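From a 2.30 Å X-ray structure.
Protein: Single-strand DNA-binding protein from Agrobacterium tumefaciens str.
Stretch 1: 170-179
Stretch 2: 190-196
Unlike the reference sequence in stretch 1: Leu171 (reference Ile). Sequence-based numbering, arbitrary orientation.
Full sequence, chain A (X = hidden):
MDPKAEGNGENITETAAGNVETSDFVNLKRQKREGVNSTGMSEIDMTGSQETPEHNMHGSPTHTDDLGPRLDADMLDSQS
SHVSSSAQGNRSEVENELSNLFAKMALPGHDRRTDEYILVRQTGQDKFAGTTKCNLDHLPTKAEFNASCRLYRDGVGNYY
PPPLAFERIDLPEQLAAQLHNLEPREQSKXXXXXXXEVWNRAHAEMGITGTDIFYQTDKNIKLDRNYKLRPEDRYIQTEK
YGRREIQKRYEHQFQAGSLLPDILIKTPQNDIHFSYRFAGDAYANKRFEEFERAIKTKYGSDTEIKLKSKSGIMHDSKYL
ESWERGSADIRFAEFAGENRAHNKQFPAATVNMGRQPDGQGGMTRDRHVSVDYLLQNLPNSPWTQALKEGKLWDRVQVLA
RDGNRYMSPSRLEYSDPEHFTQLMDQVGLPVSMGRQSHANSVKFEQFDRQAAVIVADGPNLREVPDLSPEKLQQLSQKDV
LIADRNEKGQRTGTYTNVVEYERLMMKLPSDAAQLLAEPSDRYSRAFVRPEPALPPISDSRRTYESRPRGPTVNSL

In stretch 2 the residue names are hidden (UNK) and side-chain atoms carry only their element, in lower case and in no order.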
# COMPACT_ATOMS: atom_id res chain seq x y z
N ASP A 170 -7.09 11.28 -7.63
CA ASP A 170 -6.89 12.21 -6.50
C ASP A 170 -7.10 13.66 -6.96
O ASP A 170 -6.92 13.97 -8.13
CB ASP A 170 -5.53 12.05 -5.83
CG ASP A 170 -4.42 12.42 -6.75
OD1 ASP A 170 -4.51 12.00 -7.92
OD2 ASP A 170 -3.48 13.16 -6.32
N LEU A 171 -7.53 14.52 -6.05
CA LEU A 171 -7.63 15.94 -6.42
C LEU A 171 -6.31 16.67 -6.19
O LEU A 171 -5.73 16.58 -5.09
CB LEU A 171 -8.76 16.65 -5.66
CG LEU A 171 -9.99 15.71 -5.76
CD1 LEU A 171 -10.91 16.09 -4.67
CD2 LEU A 171 -10.70 15.76 -7.13
N PRO A 172 -5.86 17.41 -7.21
CA PRO A 172 -4.78 18.38 -7.11
C PRO A 172 -4.91 19.24 -5.87
O PRO A 172 -6.00 19.78 -5.57
CB PRO A 172 -4.95 19.21 -8.37
CG PRO A 172 -5.41 18.18 -9.37
CD PRO A 172 -6.39 17.33 -8.57
N GLU A 173 -3.81 19.25 -5.11
CA GLU A 173 -3.46 20.24 -4.07
C GLU A 173 -4.10 21.65 -4.24
O GLU A 173 -4.69 22.17 -3.31
CB GLU A 173 -1.92 20.38 -4.00
CG GLU A 173 -1.39 21.55 -3.10
CD GLU A 173 -2.07 21.58 -1.72
OE1 GLU A 173 -2.50 20.48 -1.26
OE2 GLU A 173 -2.19 22.68 -1.12
N GLN A 174 -3.96 22.24 -5.42
CA GLN A 174 -4.39 23.62 -5.60
C GLN A 174 -5.90 23.69 -5.64
O GLN A 174 -6.51 24.54 -4.97
CB GLN A 174 -3.78 24.25 -6.87
CG GLN A 174 -2.24 24.55 -6.78
CD GLN A 174 -1.73 25.09 -5.40
OE1 GLN A 174 -1.89 26.28 -5.05
NE2 GLN A 174 -1.08 24.20 -4.63
N LEU A 175 -6.48 22.78 -6.41
CA LEU A 175 -7.93 22.63 -6.53
C LEU A 175 -8.53 22.32 -5.17
O LEU A 175 -9.46 22.99 -4.76
CB LEU A 175 -8.24 21.54 -7.56
CG LEU A 175 -9.63 21.31 -8.14
CD1 LEU A 175 -9.47 20.25 -9.21
CD2 LEU A 175 -10.66 20.83 -7.10
N ALA A 176 -7.99 21.35 -4.45
CA ALA A 176 -8.51 21.09 -3.11
C ALA A 176 -8.60 22.40 -2.28
O ALA A 176 -9.68 22.77 -1.84
CB ALA A 176 -7.70 19.97 -2.39
N ALA A 177 -7.47 23.12 -2.12
CA ALA A 177 -7.37 24.39 -1.33
C ALA A 177 -8.44 25.46 -1.67
O ALA A 177 -9.15 25.98 -0.79
CB ALA A 177 -5.92 24.99 -1.45
N GLN A 178 -8.54 25.73 -2.96
CA GLN A 178 -9.53 26.60 -3.63
C GLN A 178 -10.97 26.03 -3.64
O GLN A 178 -11.47 25.75 -4.70
CB GLN A 178 -9.04 26.69 -5.10
CG GLN A 178 -9.98 27.23 -6.16
CD GLN A 178 -9.85 26.54 -7.54
OE1 GLN A 178 -10.86 26.24 -8.18
NE2 GLN A 178 -8.60 26.29 -8.00
N LEU A 179 -11.65 25.85 -2.50
CA LEU A 179 -12.79 24.88 -2.49
C LEU A 179 -13.15 24.39 -1.07
O LEU A 179 -12.28 24.30 -0.19
CB LEU A 179 -12.44 23.66 -3.38
CG LEU A 179 -13.32 22.81 -4.30
CD1 LEU A 179 -13.57 23.42 -5.72
CD2 LEU A 179 -12.66 21.44 -4.41
N UNK A 190 -17.93 19.33 -7.11
CA UNK A 190 -16.78 19.76 -7.94
C UNK A 190 -15.68 18.68 -7.96
O UNK A 190 -15.01 18.47 -8.99
c UNK A 190 -16.19 21.12 -7.51
c UNK A 190 -16.87 23.57 -8.19
n UNK A 190 -15.63 23.71 -8.68
c UNK A 190 -17.21 22.28 -7.38
o UNK A 190 -17.74 24.44 -8.35
N UNK A 191 -15.48 18.04 -6.82
CA UNK A 191 -14.63 16.85 -6.76
C UNK A 191 -15.08 15.78 -7.76
O UNK A 191 -14.27 15.27 -8.52
s UNK A 191 -13.51 17.22 -4.27
c UNK A 191 -14.62 16.29 -5.34
N UNK A 192 -16.39 15.47 -7.76
CA UNK A 192 -16.98 14.51 -8.70
C UNK A 192 -16.78 14.92 -10.20
O UNK A 192 -16.37 14.09 -11.06
c UNK A 192 -20.53 13.06 -11.25
c UNK A 192 -20.34 11.66 -11.15
c UNK A 192 -18.46 14.24 -8.34
c UNK A 192 -18.94 11.97 -9.24
c UNK A 192 -19.94 13.87 -10.33
c UNK A 192 -19.54 11.13 -10.19
c UNK A 192 -19.13 13.34 -9.30
N UNK A 193 -17.01 16.20 -10.48
CA UNK A 193 -16.89 16.72 -11.83
C UNK A 193 -15.43 16.66 -12.19
O UNK A 193 -15.09 16.27 -13.29
n UNK A 193 -20.72 19.92 -12.73
c UNK A 193 -19.54 19.80 -12.09
c UNK A 193 -17.47 18.18 -12.00
o UNK A 193 -18.93 20.81 -11.60
c UNK A 193 -18.98 18.31 -11.99
N UNK A 194 -14.55 17.02 -11.26
CA UNK A 194 -13.11 16.86 -11.55
C UNK A 194 -12.71 15.40 -11.90
O UNK A 194 -12.04 15.14 -12.92
c UNK A 194 -10.73 17.12 -10.78
c UNK A 194 -12.20 17.38 -10.42
c UNK A 194 -10.00 18.05 -11.53
c UNK A 194 -8.63 17.81 -11.89
c UNK A 194 -8.76 15.62 -10.80
o UNK A 194 -6.73 16.29 -11.88
c UNK A 194 -10.11 15.89 -10.45
c UNK A 194 -8.04 16.57 -11.53
N UNK A 195 -13.08 14.44 -11.03
CA UNK A 195 -12.76 13.00 -11.30
C UNK A 195 -13.48 12.46 -12.57
O UNK A 195 -12.91 11.64 -13.30
c UNK A 195 -12.24 12.53 -8.80
c UNK A 195 -13.04 12.13 -10.06
c UNK A 195 -12.45 11.52 -7.66
n UNK A 195 -11.64 10.97 -5.40
c UNK A 195 -11.92 12.05 -6.40
N UNK A 196 -14.73 12.90 -12.80
CA UNK A 196 -15.52 12.52 -14.02
C UNK A 196 -14.77 12.85 -15.31
O UNK A 196 -14.74 12.03 -16.24
c UNK A 196 -18.30 11.23 -15.00
c UNK A 196 -16.93 13.15 -14.00
c UNK A 196 -17.93 12.75 -15.11
c UNK A 196 -19.22 13.64 -15.15

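Position 190 carries three side-chain carbons in an unbranched run, the third holding one oxygen and one nitrogen: a primary amide on two methylenes, hence Gln190. Its CA-to-CB bond points toward stretch 1, where its amide end lies beside Leu179; the contact is one of packing, and no hydrogen bond crosses here.

Position 191 has one carbon and then a sulfur, with nothing beyond. That is Cys191, chi1 in the m well. Its CB points sideways, and SG is 4.3 Å from Leu179 CD2. Leu171 is its neighbour in the backbone register, with Leu171 CA and Cys191 CA 7.1 Å apart, the closest such pair here.

Position 192 shows one carbon followed by a six-carbon ring with no heteroatom, so it is Phe192. Its CB points away and it touches nothing on stretch 1.

Position 193 repeats the pattern of three carbons ending in one oxygen and one nitrogen. It is Gln193, exposed and out of reach of stretch 1.

Position 194 has one carbon, a six-membered carbon ring and an oxygen on the ring, which makes it Tyr194. With chi1 t, the ring reaches across to stretch 1 and meets four residues obliquely. Leu175 CD1 lies 3.2 Å from Tyr194 CD1, Leu171 CD2 lies 3.4 Å from Tyr194 CD2, Pro172 CD is 3.5 Å from Tyr194 CZ, and the backbone Asp170 O is 3.6 Å from Tyr194 CE2.

Position 195 is four carbons in a row ending in nitrogen: Lys195. Its aliphatic part serves the contact, with CG 3.9 Å from Leu171 CD2, while NZ hydrogen-bonds to a residue elsewhere in the structure.

Position 196 has four carbons forked at the second, which identifies Leu196; it lies out of reach.

The rule is helical spacing. Positions 190, 191, 194 and 195 share one face of the helix, its i to i+4 ladder including Tyr194 N to Gln190 O at 2.7 Å, and 192, 193 and 196 make no contact. Across from them, Leu171 lies in the loop before a short helix, Ala176 N bonds Pro172 O at 2.8 Å, and Leu175, within the helix, points its CA-to-CB bond toward the other stretch. The tyrosine supplies the broadest surface, Leu171 packs its CD2 against Tyr194 and Lys195, and 428 Å² is buried, mainly by apolar packing, with no hydrogen bond across.

Stretch 2 190-196: QCFQYKL
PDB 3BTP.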